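Local coordinates for carbohydrate binding protein (Flavobacterium johnsoniae, PDB 3HZB) that binds calcium ions through a betagamma-crystallin domain, one piece of a longer protein that is probably carbohydrate-binding, at residues 18-24 with 80-86; 38-43 with 65-71; 47-51 with 62-66; 50-54 with 71-75. All coordinates share one frame. Residues are numbered along the deposited sequence.

Contact 1: residues 18-24 with 80-86. With CA (calcium ion), chain M.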
loop_
_atom_site.group_PDB
_atom_site.type_symbol
_atom_site.label_atom_id
_atom_site.label_comp_id
_atom_site.label_asym_id
_atom_site.label_seq_id
_atom_site.Cartn_x
_atom_site.Cartn_y
_atom_site.Cartn_z
ATOM N N LEU B 18 10.547 8.551 3.395
ATOM C CA LEU B 18 11.158 8.095 4.639
ATOM C C LEU B 18 11.730 6.685 4.500
ATOM O O LEU B 18 11.254 5.882 3.699
ATOM C CB LEU B 18 10.128 8.085 5.774
ATOM C CG LEU B 18 9.169 9.270 5.929
ATOM C CD1 LEU B 18 8.220 8.994 7.094
ATOM C CD2 LEU B 18 9.941 10.550 6.152
ATOM N N THR B 19 12.764 6.400 5.284
ATOM C CA THR B 19 13.383 5.084 5.297
ATOM C C THR B 19 13.389 4.651 6.757
ATOM O O THR B 19 12.855 5.358 7.616
ATOM C CB THR B 19 14.839 5.116 4.760
ATOM O OG1 THR B 19 15.614 6.068 5.504
ATOM C CG2 THR B 19 14.855 5.488 3.288
ATOM N N ILE B 20 13.970 3.492 7.043
ATOM C CA ILE B 20 14.031 3.006 8.417
ATOM C C ILE B 20 14.658 4.076 9.301
ATOM O O ILE B 20 15.679 4.664 8.944
ATOM C CB ILE B 20 14.876 1.717 8.512
ATOM C CG1 ILE B 20 14.133 0.557 7.844
ATOM C CG2 ILE B 20 15.185 1.396 9.969
ATOM C CD1 ILE B 20 12.837 0.178 8.535
ATOM N N GLY B 21 14.045 4.335 10.451
ATOM C CA GLY B 21 14.591 5.342 11.340
ATOM C C GLY B 21 13.536 6.146 12.074
ATOM O O GLY B 21 12.335 5.932 11.892
ATOM N N ASP B 22 13.988 7.086 12.896
ATOM C CA ASP B 22 13.080 7.914 13.678
ATOM C C ASP B 22 13.051 9.350 13.176
ATOM O O ASP B 22 14.093 9.963 12.950
ATOM C CB ASP B 22 13.489 7.880 15.151
ATOM C CG ASP B 22 13.564 6.465 15.700
ATOM O OD1 ASP B 22 12.668 5.655 15.375
ATOM O OD2 ASP B 22 14.514 6.163 16.458
ATOM N N TYR B 23 11.844 9.877 13.010
ATOM C CA TYR B 23 11.666 11.229 12.513
ATOM C C TYR B 23 10.896 12.140 13.458
ATOM O O TYR B 23 9.669 12.045 13.555
ATOM C CB TYR B 23 10.931 11.212 11.167
ATOM C CG TYR B 23 11.664 10.518 10.047
ATOM C CD1 TYR B 23 11.729 9.125 9.986
ATOM C CD2 TYR B 23 12.300 11.252 9.047
ATOM C CE1 TYR B 23 12.407 8.481 8.958
ATOM C CE2 TYR B 23 12.985 10.617 8.014
ATOM C CZ TYR B 23 13.032 9.230 7.978
ATOM O OH TYR B 23 13.700 8.597 6.960
ATOM N N ASN B 24 11.604 13.010 14.174
ATOM C CA ASN B 24 10.906 13.959 15.026
ATOM C C ASN B 24 10.463 15.073 14.078
ATOM O O ASN B 24 10.766 15.021 12.884
ATOM C CB ASN B 24 11.801 14.488 16.165
ATOM C CG ASN B 24 13.118 15.094 15.685
ATOM O OD1 ASN B 24 14.003 15.371 16.499
ATOM N ND2 ASN B 24 13.253 15.308 14.388
ATOM N N SER B 80 2.837 14.558 14.284
ATOM C CA SER B 80 3.944 15.433 14.672
ATOM C C SER B 80 5.306 14.754 14.682
ATOM O O SER B 80 6.340 15.422 14.723
ATOM C CB SER B 80 3.671 16.055 16.037
ATOM O OG SER B 80 2.663 17.037 15.918
ATOM N N SER B 81 5.304 13.425 14.670
ATOM C CA SER B 81 6.538 12.653 14.615
ATOM C C SER B 81 6.210 11.250 14.126
ATOM O O SER B 81 5.081 10.771 14.281
ATOM C CB SER B 81 7.261 12.623 15.973
ATOM O OG SER B 81 6.468 12.074 17.001
ATOM N N ILE B 82 7.198 10.606 13.517
ATOM C CA ILE B 82 7.015 9.277 12.950
ATOM C C ILE B 82 8.250 8.412 13.106
ATOM O O ILE B 82 9.377 8.910 13.119
ATOM C CB ILE B 82 6.733 9.372 11.433
ATOM C CG1 ILE B 82 5.501 10.237 11.179
ATOM C CG2 ILE B 82 6.556 7.985 10.841
ATOM C CD1 ILE B 82 5.259 10.519 9.708
ATOM N N ARG B 83 8.025 7.108 13.219
ATOM C CA ARG B 83 9.107 6.149 13.316
ATOM C C ARG B 83 8.797 5.059 12.305
ATOM O O ARG B 83 7.678 4.540 12.257
ATOM C CB ARG B 83 9.209 5.569 14.729
ATOM C CG ARG B 83 9.657 6.592 15.767
ATOM C CD ARG B 83 9.740 5.974 17.141
ATOM N NE ARG B 83 10.709 4.883 17.185
ATOM C CZ ARG B 83 10.474 3.710 17.761
ATOM N NH1 ARG B 83 9.299 3.481 18.337
ATOM N NH2 ARG B 83 11.413 2.768 17.762
ATOM N N VAL B 84 9.787 4.751 11.476
ATOM C CA VAL B 84 9.657 3.735 10.449
ATOM C C VAL B 84 10.437 2.516 10.923
ATOM O O VAL B 84 11.613 2.624 11.267
ATOM C CB VAL B 84 10.241 4.233 9.108
ATOM C CG1 VAL B 84 10.093 3.162 8.042
ATOM C CG2 VAL B 84 9.526 5.513 8.676
ATOM N N ILE B 85 9.770 1.365 10.951
ATOM C CA ILE B 85 10.391 0.122 11.393
ATOM C C ILE B 85 10.064 -1.028 10.442
ATOM O O ILE B 85 9.157 -0.933 9.620
ATOM C CB ILE B 85 9.900 -0.274 12.805
ATOM C CG1 ILE B 85 8.396 -0.555 12.773
ATOM C CG2 ILE B 85 10.217 0.836 13.797
ATOM C CD1 ILE B 85 7.831 -1.008 14.104
ATOM N N ALA B 86 10.811 -2.119 10.559
ATOM C CA ALA B 86 10.575 -3.277 9.712
ATOM C C ALA B 86 9.230 -3.899 10.070
ATOM O O ALA B 86 8.761 -3.775 11.203
ATOM C CB ALA B 86 11.691 -4.300 9.901
HETATM CA CA CA M . 0.162 16.938 16.449
HETATM O O HOH W 1 12.976 3.258 13.733
HETATM O O HOH W 2 14.212 3.488 17.570
HETATM O O HOH W 3 -2.120 16.091 17.504
HETATM O O HOH W 4 -1.046 19.290 17.409
HETATM O O HOH W 5 0.385 17.652 19.069
#
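Four backbone hydrogen bonds zip strand 21-23 antiparallel onto strand 81-86, the axes 4.7 Å apart. Gly21 N donates to Val84 O (3.1 Å) and Val84 N to Gly21 O (2.8 Å); Tyr23 N reaches Ile82 O (2.7 Å), and Ile82 N reaches Tyr23 O (2.9 Å). At phi 144° any side chain on Gly21 would collide with the carbonyl O of Ile20, hence the glycine.

Charge sits on the face of the non-hydrogen-bonded pair Asp22-Arg83: a salt bridge joins Asp22 OD1 to Arg83 NE at 2.8 Å. One water links Asp22 OD1 to Val84 O, another Asp22 OD2 to Arg83 NH2.

Apolar packing fills the opposite face. Val84 CG2 meets Leu18 CB (3.9 Å) and Tyr23 CE1 (4.1 Å), while Leu18 CD1 touches Ile82 CG2 (4.2 Å). Thr19 N donates to Tyr23 OH (2.9 Å).

Calcium enters at one end, where Ser80 OG, also hydrogen-bonded to Asn35, binds the ion at 2.6 Å. Strand 21-23, followed by helix 25-29, is one edge of the four-stranded sheet; 81-86 pairs with 47-52 on its other side, and Leu18 and Val84 reach strand 3-6. This pairing of sequence-distant strands belongs to the betagamma-crystallin Greek key domain.

Contact 2: residues 38-43 with 65-71. With CA (calcium ion), chain K; CA (calcium ion), chain L.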
loop_
_atom_site.group_PDB
_atom_site.type_symbol
_atom_site.label_atom_id
_atom_site.label_comp_id
_atom_site.label_asym_id
_atom_site.label_seq_id
_atom_site.Cartn_x
_atom_site.Cartn_y
_atom_site.Cartn_z
ATOM N N ILE B 38 0.222 15.846 7.390
ATOM C CA ILE B 38 0.139 14.619 6.602
ATOM C C ILE B 38 -1.291 14.086 6.499
ATOM O O ILE B 38 -2.038 14.102 7.480
ATOM C CB ILE B 38 1.071 13.532 7.192
ATOM C CG1 ILE B 38 2.525 14.004 7.090
ATOM C CG2 ILE B 38 0.886 12.213 6.447
ATOM C CD1 ILE B 38 3.529 13.108 7.813
ATOM N N SER B 39 -1.672 13.626 5.305
ATOM C CA SER B 39 -3.019 13.096 5.078
ATOM C C SER B 39 -3.091 11.697 4.473
ATOM O O SER B 39 -4.116 11.029 4.579
ATOM C CB SER B 39 -3.822 14.055 4.207
ATOM O OG SER B 39 -4.189 15.187 4.958
ATOM N N SER B 40 -2.028 11.261 3.813
ATOM C CA SER B 40 -2.021 9.914 3.251
ATOM C C SER B 40 -0.595 9.388 3.229
ATOM O O SER B 40 0.363 10.162 3.334
ATOM C CB SER B 40 -2.648 9.888 1.842
ATOM O OG SER B 40 -1.920 10.647 0.896
ATOM N N LEU B 41 -0.457 8.070 3.127
ATOM C CA LEU B 41 0.862 7.452 3.116
ATOM C C LEU B 41 0.920 6.190 2.281
ATOM O O LEU B 41 -0.017 5.399 2.267
ATOM C CB LEU B 41 1.299 7.046 4.526
ATOM C CG LEU B 41 1.275 7.963 5.742
ATOM C CD1 LEU B 41 -0.146 8.114 6.266
ATOM C CD2 LEU B 41 2.153 7.335 6.819
ATOM N N ARG B 42 2.037 6.005 1.590
ATOM C CA ARG B 42 2.249 4.790 0.823
ATOM C C ARG B 42 3.268 4.036 1.661
ATOM O O ARG B 42 4.242 4.619 2.139
ATOM C CB ARG B 42 2.848 5.081 -0.552
ATOM C CG ARG B 42 1.855 5.541 -1.606
ATOM C CD ARG B 42 2.574 5.772 -2.924
ATOM N NE ARG B 42 1.713 6.365 -3.943
ATOM C CZ ARG B 42 0.859 5.685 -4.700
ATOM N NH1 ARG B 42 0.739 4.369 -4.564
ATOM N NH2 ARG B 42 0.119 6.325 -5.597
ATOM N N ILE B 43 3.039 2.749 1.870
ATOM C CA ILE B 43 3.988 1.978 2.648
ATOM C C ILE B 43 4.366 0.682 1.951
ATOM O O ILE B 43 3.519 -0.167 1.656
ATOM C CB ILE B 43 3.457 1.736 4.084
ATOM C CG1 ILE B 43 3.895 0.367 4.589
ATOM C CG2 ILE B 43 1.964 1.959 4.136
ATOM C CD1 ILE B 43 3.503 0.127 6.003
ATOM N N ASN B 65 0.447 0.015 8.327
ATOM C CA ASN B 65 1.210 -1.066 7.712
ATOM C C ASN B 65 0.795 -1.407 6.282
ATOM O O ASN B 65 1.177 -2.449 5.751
ATOM C CB ASN B 65 1.145 -2.319 8.585
ATOM C CG ASN B 65 -0.251 -2.608 9.074
ATOM O OD1 ASN B 65 -1.213 -2.519 8.315
ATOM N ND2 ASN B 65 -0.372 -2.966 10.348
ATOM N N SER B 66 0.016 -0.518 5.673
ATOM C CA SER B 66 -0.443 -0.677 4.294
ATOM C C SER B 66 -0.884 0.714 3.848
ATOM O O SER B 66 -1.230 1.549 4.687
ATOM C CB SER B 66 -1.613 -1.668 4.215
ATOM O OG SER B 66 -2.732 -1.213 4.955
ATOM N N ASP B 67 -0.849 0.974 2.544
ATOM C CA ASP B 67 -1.233 2.285 2.022
ATOM C C ASP B 67 -2.531 2.790 2.643
ATOM O O ASP B 67 -3.513 2.048 2.738
ATOM C CB ASP B 67 -1.414 2.237 0.498
ATOM C CG ASP B 67 -0.145 1.871 -0.235
ATOM O OD1 ASP B 67 0.946 1.995 0.358
ATOM O OD2 ASP B 67 -0.236 1.472 -1.418
ATOM N N ASN B 68 -2.528 4.052 3.065
ATOM C CA ASN B 68 -3.710 4.677 3.650
ATOM C C ASN B 68 -3.946 5.936 2.825
ATOM O O ASN B 68 -3.168 6.886 2.888
ATOM C CB ASN B 68 -3.460 5.048 5.112
ATOM C CG ASN B 68 -4.725 5.479 5.827
ATOM O OD1 ASN B 68 -5.439 6.370 5.367
ATOM N ND2 ASN B 68 -5.007 4.848 6.960
ATOM N N SER B 69 -5.023 5.932 2.048
ATOM C CA SER B 69 -5.336 7.050 1.166
ATOM C C SER B 69 -5.892 8.304 1.833
ATOM O O SER B 69 -5.969 9.351 1.197
ATOM C CB SER B 69 -6.316 6.590 0.085
ATOM O OG SER B 69 -7.534 6.171 0.673
ATOM N N CYS B 70 -6.283 8.212 3.097
ATOM C CA CYS B 70 -6.834 9.380 3.778
ATOM C C CYS B 70 -6.998 9.082 5.259
ATOM O O CYS B 70 -7.923 8.371 5.658
ATOM C CB CYS B 70 -8.191 9.727 3.161
ATOM S SG CYS B 70 -8.742 11.470 3.224
ATOM N N LEU B 71 -6.088 9.611 6.069
ATOM C CA LEU B 71 -6.142 9.394 7.507
ATOM C C LEU B 71 -7.490 9.838 8.056
ATOM O O LEU B 71 -8.115 10.756 7.522
ATOM C CB LEU B 71 -5.018 10.167 8.195
ATOM C CG LEU B 71 -3.615 9.720 7.767
ATOM C CD1 LEU B 71 -2.575 10.653 8.365
ATOM C CD2 LEU B 71 -3.375 8.282 8.206
HETATM CA CA CA K . 2.245 -0.270 -0.894
HETATM CA CA CA L . -3.216 17.484 4.891
HETATM O O HOH W 6 1.846 2.224 -3.002
HETATM O O HOH W 7 4.510 1.369 -1.565
HETATM O O HOH W 8 -5.764 18.102 5.145
HETATM O O HOH W 9 -2.724 20.034 4.874
HETATM O O HOH W 10 -4.782 18.141 2.702
#
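From Asn65 and Ser66, at the end of the hairpin, the loop runs beside strand 40-43 and Asp67 makes the first polar link: its OD1 accepts from Ile43 N at 2.7 Å and also binds calcium at 2.9 Å, as Ile43 O does. Its OD2 takes a water that bridges to Arg42 NH1, an atom also bonded to Asn65 O of the second subunit. Asn68 forms a lone antiparallel bridge with Leu41, N to O in both directions at 3.0 Å, and its OD1 accepts from Cys70 N (3.0 Å), an Asx turn. Past Ser69, Cys70 carries the disulfide to Cys9. Leu71 N then donates to Ser39 O (2.8 Å), and its CD2 packs on Leu41 CD1 (3.8 Å). Ser39 OG, hydrogen-bonded to Asn76, binds a different calcium at 2.5 Å, with Lys7, Asp37 and Asp77. Ile43 and Asp67 of the second subunit ligate the Asp67 ion too, so the chemistry here ties loop, strand and dimer together through one shared metal.

Contact 3: residues 47-51 with 62-66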
loop_
_atom_site.group_PDB
_atom_site.type_symbol
_atom_site.label_atom_id
_atom_site.label_comp_id
_atom_site.label_asym_id
_atom_site.label_seq_id
_atom_site.Cartn_x
_atom_site.Cartn_y
_atom_site.Cartn_z
ATOM N N TYR B 47 7.611 -3.067 5.560
ATOM C CA TYR B 47 7.916 -1.922 6.407
ATOM C C TYR B 47 6.633 -1.329 6.945
ATOM O O TYR B 47 5.550 -1.626 6.450
ATOM C CB TYR B 47 8.670 -0.873 5.596
ATOM C CG TYR B 47 9.951 -1.410 5.025
ATOM C CD1 TYR B 47 11.110 -1.463 5.796
ATOM C CD2 TYR B 47 9.990 -1.937 3.736
ATOM C CE1 TYR B 47 12.278 -2.029 5.298
ATOM C CE2 TYR B 47 11.153 -2.508 3.227
ATOM C CZ TYR B 47 12.292 -2.551 4.014
ATOM O OH TYR B 47 13.447 -3.112 3.519
ATOM N N GLN B 48 6.753 -0.490 7.965
ATOM C CA GLN B 48 5.581 0.140 8.548
ATOM C C GLN B 48 5.930 1.438 9.248
ATOM O O GLN B 48 7.072 1.653 9.655
ATOM C CB GLN B 48 4.896 -0.817 9.522
ATOM C CG GLN B 48 5.826 -1.446 10.536
ATOM C CD GLN B 48 5.140 -2.533 11.343
ATOM O OE1 GLN B 48 5.789 -3.289 12.069
ATOM N NE2 GLN B 48 3.823 -2.614 11.222
ATOM N N ALA B 49 4.935 2.309 9.368
ATOM C CA ALA B 49 5.130 3.593 10.018
ATOM C C ALA B 49 4.317 3.679 11.301
ATOM O O ALA B 49 3.137 3.341 11.324
ATOM C CB ALA B 49 4.731 4.726 9.079
ATOM N N ILE B 50 4.973 4.102 12.374
ATOM C CA ILE B 50 4.298 4.287 13.649
ATOM C C ILE B 50 4.102 5.795 13.747
ATOM O O ILE B 50 5.080 6.548 13.771
ATOM C CB ILE B 50 5.164 3.851 14.843
ATOM C CG1 ILE B 50 5.625 2.399 14.672
ATOM C CG2 ILE B 50 4.373 4.040 16.126
ATOM C CD1 ILE B 50 4.491 1.398 14.557
ATOM N N LEU B 51 2.850 6.237 13.789
ATOM C CA LEU B 51 2.564 7.665 13.866
ATOM C C LEU B 51 2.383 8.095 15.312
ATOM O O LEU B 51 1.882 7.332 16.136
ATOM C CB LEU B 51 1.286 7.995 13.089
ATOM C CG LEU B 51 1.159 7.451 11.662
ATOM C CD1 LEU B 51 -0.158 7.931 11.067
ATOM C CD2 LEU B 51 2.330 7.916 10.810
ATOM N N THR B 62 -0.320 5.052 16.393
ATOM C CA THR B 62 -1.085 4.139 15.559
ATOM C C THR B 62 -0.113 3.593 14.527
ATOM O O THR B 62 0.907 4.220 14.233
ATOM C CB THR B 62 -2.269 4.837 14.846
ATOM O OG1 THR B 62 -3.127 3.841 14.269
ATOM C CG2 THR B 62 -1.771 5.765 13.745
ATOM N N VAL B 63 -0.417 2.418 13.992
ATOM C CA VAL B 63 0.452 1.802 13.001
ATOM C C VAL B 63 -0.177 1.827 11.619
ATOM O O VAL B 63 -1.352 1.505 11.457
ATOM C CB VAL B 63 0.755 0.325 13.354
ATOM C CG1 VAL B 63 1.709 -0.272 12.328
ATOM C CG2 VAL B 63 1.339 0.229 14.745
ATOM N N ILE B 64 0.605 2.228 10.626
ATOM C CA ILE B 64 0.133 2.243 9.252
ATOM C C ILE B 64 1.010 1.195 8.577
ATOM O O ILE B 64 2.187 1.442 8.309
ATOM C CB ILE B 64 0.356 3.616 8.576
ATOM C CG1 ILE B 64 -0.216 4.738 9.453
ATOM C CG2 ILE B 64 -0.304 3.623 7.200
ATOM C CD1 ILE B 64 -1.705 4.623 9.738
ATOM N N ASN B 65 0.447 0.015 8.327
ATOM C CA ASN B 65 1.210 -1.066 7.712
ATOM C C ASN B 65 0.795 -1.407 6.282
ATOM O O ASN B 65 1.177 -2.449 5.751
ATOM C CB ASN B 65 1.145 -2.319 8.585
ATOM C CG ASN B 65 -0.251 -2.608 9.074
ATOM O OD1 ASN B 65 -1.213 -2.519 8.315
ATOM N ND2 ASN B 65 -0.372 -2.966 10.348
ATOM N N SER B 66 0.016 -0.518 5.673
ATOM C CA SER B 66 -0.443 -0.677 4.294
ATOM C C SER B 66 -0.884 0.714 3.848
ATOM O O SER B 66 -1.230 1.549 4.687
ATOM C CB SER B 66 -1.613 -1.668 4.215
ATOM O OG SER B 66 -2.732 -1.213 4.955
#
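Strands 47-51 and 62-64 run antiparallel at 153° with their axes 4.8 Å apart, so the two arms of this beta hairpin are visibly twisted against one another. Two hydrogen-bonded pairs hold them. At the first, Ala49 N donates to Ile64 O (3.1 Å) and Ile64 N to Ala49 O (2.9 Å); at the second, Leu51 N donates to Thr62 O (2.8 Å) and Thr62 N to Leu51 O (3.2 Å). Between them lies the non-hydrogen-bonded pair Ile50-Val63, where the CA atoms close to 4.6 Å. CA-H...O contacts fill in here, Ile50 CA to Thr62 O at 3.4 Å and Val63 CA to Ala49 O at 3.5 Å.

On the face carrying Ala49, Leu51, Thr62 and Ile64, Leu51 CD1 rests on Ile64 CG1 (3.6 Å) and on Thr62 CG2 (3.8 Å). This is the inner side: Leu51 goes on to Leu41 of the other sheet and Ile82 of the neighbouring strand, while Thr62 lies against Trp75. Across the sheet, Ile50 CD1 leans on Val63 CG2 at 3.4 Å, a tight apolar touch on the more exposed face.

Strand 81-86 takes the other edge of 47-51 through Gln48 and Ile50. With its regular backbone ladder and largely aliphatic inner face, the hairpin contributes one wall of the hydrophobic core in this betagamma-crystallin Greek key domain.

Contact 4: residues 50-54 with 71-75. With CA (calcium ion), chain M.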
loop_
_atom_site.group_PDB
_atom_site.type_symbol
_atom_site.label_atom_id
_atom_site.label_comp_id
_atom_site.label_asym_id
_atom_site.label_seq_id
_atom_site.Cartn_x
_atom_site.Cartn_y
_atom_site.Cartn_z
ATOM N N ILE B 50 4.973 4.102 12.374
ATOM C CA ILE B 50 4.298 4.287 13.649
ATOM C C ILE B 50 4.102 5.795 13.747
ATOM O O ILE B 50 5.080 6.548 13.771
ATOM C CB ILE B 50 5.164 3.851 14.843
ATOM C CG1 ILE B 50 5.625 2.399 14.672
ATOM C CG2 ILE B 50 4.373 4.040 16.126
ATOM C CD1 ILE B 50 4.491 1.398 14.557
ATOM N N LEU B 51 2.850 6.237 13.789
ATOM C CA LEU B 51 2.564 7.665 13.866
ATOM C C LEU B 51 2.383 8.095 15.312
ATOM O O LEU B 51 1.882 7.332 16.136
ATOM C CB LEU B 51 1.286 7.995 13.089
ATOM C CG LEU B 51 1.159 7.451 11.662
ATOM C CD1 LEU B 51 -0.158 7.931 11.067
ATOM C CD2 LEU B 51 2.330 7.916 10.810
ATOM N N TYR B 52 2.795 9.322 15.610
ATOM C CA TYR B 52 2.661 9.876 16.953
ATOM C C TYR B 52 1.945 11.224 16.882
ATOM O O TYR B 52 2.196 12.028 15.981
ATOM C CB TYR B 52 4.040 10.063 17.591
ATOM C CG TYR B 52 4.795 8.771 17.815
ATOM C CD1 TYR B 52 4.701 8.082 19.027
ATOM C CD2 TYR B 52 5.586 8.223 16.807
ATOM C CE1 TYR B 52 5.382 6.875 19.225
ATOM C CE2 TYR B 52 6.267 7.017 16.993
ATOM C CZ TYR B 52 6.159 6.350 18.205
ATOM O OH TYR B 52 6.826 5.159 18.387
ATOM N N GLN B 53 1.053 11.467 17.835
ATOM C CA GLN B 53 0.321 12.721 17.870
ATOM C C GLN B 53 1.250 13.891 18.184
ATOM O O GLN B 53 1.126 14.953 17.603
ATOM C CB GLN B 53 -0.786 12.668 18.930
ATOM C CG GLN B 53 -1.990 11.802 18.587
ATOM C CD GLN B 53 -2.896 12.430 17.542
ATOM O OE1 GLN B 53 -3.127 13.642 17.548
ATOM N NE2 GLN B 53 -3.435 11.605 16.655
ATOM N N ASP B 54 2.194 13.698 19.092
ATOM C CA ASP B 54 3.077 14.797 19.454
ATOM C C ASP B 54 4.495 14.613 18.945
ATOM O O ASP B 54 4.858 13.538 18.472
ATOM C CB ASP B 54 3.086 14.972 20.979
ATOM C CG ASP B 54 1.693 15.196 21.548
ATOM O OD1 ASP B 54 0.858 15.813 20.854
ATOM O OD2 ASP B 54 1.435 14.769 22.695
ATOM N N LEU B 71 -6.088 9.611 6.069
ATOM C CA LEU B 71 -6.142 9.394 7.507
ATOM C C LEU B 71 -7.490 9.838 8.056
ATOM O O LEU B 71 -8.115 10.756 7.522
ATOM C CB LEU B 71 -5.018 10.167 8.195
ATOM C CG LEU B 71 -3.615 9.720 7.767
ATOM C CD1 LEU B 71 -2.575 10.653 8.365
ATOM C CD2 LEU B 71 -3.375 8.282 8.206
ATOM N N ASN B 72 -7.939 9.189 9.124
ATOM C CA ASN B 72 -9.225 9.528 9.717
ATOM C C ASN B 72 -9.168 10.825 10.518
ATOM O O ASN B 72 -8.121 11.468 10.608
ATOM C CB ASN B 72 -9.729 8.367 10.585
ATOM C CG ASN B 72 -8.814 8.056 11.750
ATOM O OD1 ASN B 72 -8.916 6.990 12.359
ATOM N ND2 ASN B 72 -7.926 8.985 12.079
ATOM N N THR B 73 -10.304 11.206 11.094
ATOM C CA THR B 73 -10.406 12.437 11.871
ATOM C C THR B 73 -9.416 12.524 13.025
ATOM O O THR B 73 -8.986 13.614 13.400
ATOM C CB THR B 73 -11.822 12.608 12.446
ATOM O OG1 THR B 73 -12.777 12.550 11.380
ATOM C CG2 THR B 73 -11.947 13.944 13.159
ATOM N N THR B 74 -9.064 11.376 13.592
ATOM C CA THR B 74 -8.138 11.332 14.713
ATOM C C THR B 74 -6.691 11.560 14.290
ATOM O O THR B 74 -5.892 12.098 15.060
ATOM C CB THR B 74 -8.220 9.975 15.447
ATOM O OG1 THR B 74 -9.550 9.776 15.940
ATOM C CG2 THR B 74 -7.252 9.938 16.621
ATOM N N TRP B 75 -6.354 11.167 13.067
ATOM C CA TRP B 75 -4.979 11.308 12.612
ATOM C C TRP B 75 -4.682 12.264 11.477
ATOM O O TRP B 75 -3.526 12.628 11.271
ATOM C CB TRP B 75 -4.415 9.932 12.268
ATOM C CG TRP B 75 -4.198 9.126 13.491
ATOM C CD1 TRP B 75 -5.065 8.234 14.055
ATOM C CD2 TRP B 75 -3.066 9.196 14.360
ATOM N NE1 TRP B 75 -4.540 7.742 15.227
ATOM C CE2 TRP B 75 -3.314 8.317 15.439
ATOM C CE3 TRP B 75 -1.865 9.919 14.334
ATOM C CZ2 TRP B 75 -2.402 8.141 16.484
ATOM C CZ3 TRP B 75 -0.956 9.743 15.375
ATOM C CH2 TRP B 75 -1.232 8.860 16.434
HETATM CA CA CA M . 0.162 16.938 16.449
HETATM O O HOH W 3 -2.120 16.091 17.504
HETATM O O HOH W 5 0.385 17.652 19.069
HETATM O O HOH W 4 -1.046 19.290 17.409
#
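Trp75 is the loop's main residue here, and its rotamer explains how. With chi1 at -71° (m) and chi2 at 93°, the indole swings from its loop towards strand 47-52, bringing CZ3 to 3.6 Å from Leu51 CB and CH2 to 3.5 Å from Leu51 O. The ring edge abuts the backbone of the next residue, with CZ3 3.6 Å from Tyr52 C.

Gln53 folds back over this ring. Its chi1 and chi2 are both m (-73° and -74°), which curls the side chain so that NE2 lies over one face of the indole, 3.3 Å from Trp75 CE3. From there NE2 donates to Thr74 O at 3.0 Å, the one direct hydrogen bond between the two segments. On the loop side, Trp75 N bonds back to Asn72 O (3.0 Å), closing the turn that presents both Thr74 O and the indole.

Leu51, in the mt conformation (chi1 -49°, chi2 -178°), reaches inward, where CD1 meets Leu71 CD2 at 4.3 Å beside Leu41. Tyr52 heads the other way, its OH bonded to Arg83.

The chain turns a corner at Gln53, and there Gln53 O binds calcium at 2.5 Å alongside Asp36, Lys78 and Ser80. Gln53 OE1 accepts from a metal-bound water at 2.6 Å. Gln53 is thus a direct ligand through O, a second-shell partner through OE1 and a link to the Trp75 loop through NE2.

In the fold
Along the chain, contact 1 encloses the other three, and contacts 2 and 4 cross one another. Contacts 1, 3 and 4 all reach the four-stranded sheet, with strand 47-52 lying between 81-86 and 60-64; contact 2 belongs to the three-stranded sheet facing it. Contacts 2 and 3 have centres about 9 Å apart and share Asn65 and Ser66, whereas contacts 1 and 2 lie about 14 Å apart on opposite sides of the chain's centre yet meet through Ile82 and Ile38. Contacts 1 and 4 each contribute a ligand to one calcium, and contact 2 touches two others. Metal sites thus rim a compact betagamma-crystallin sandwich, one of them at the dimer interface.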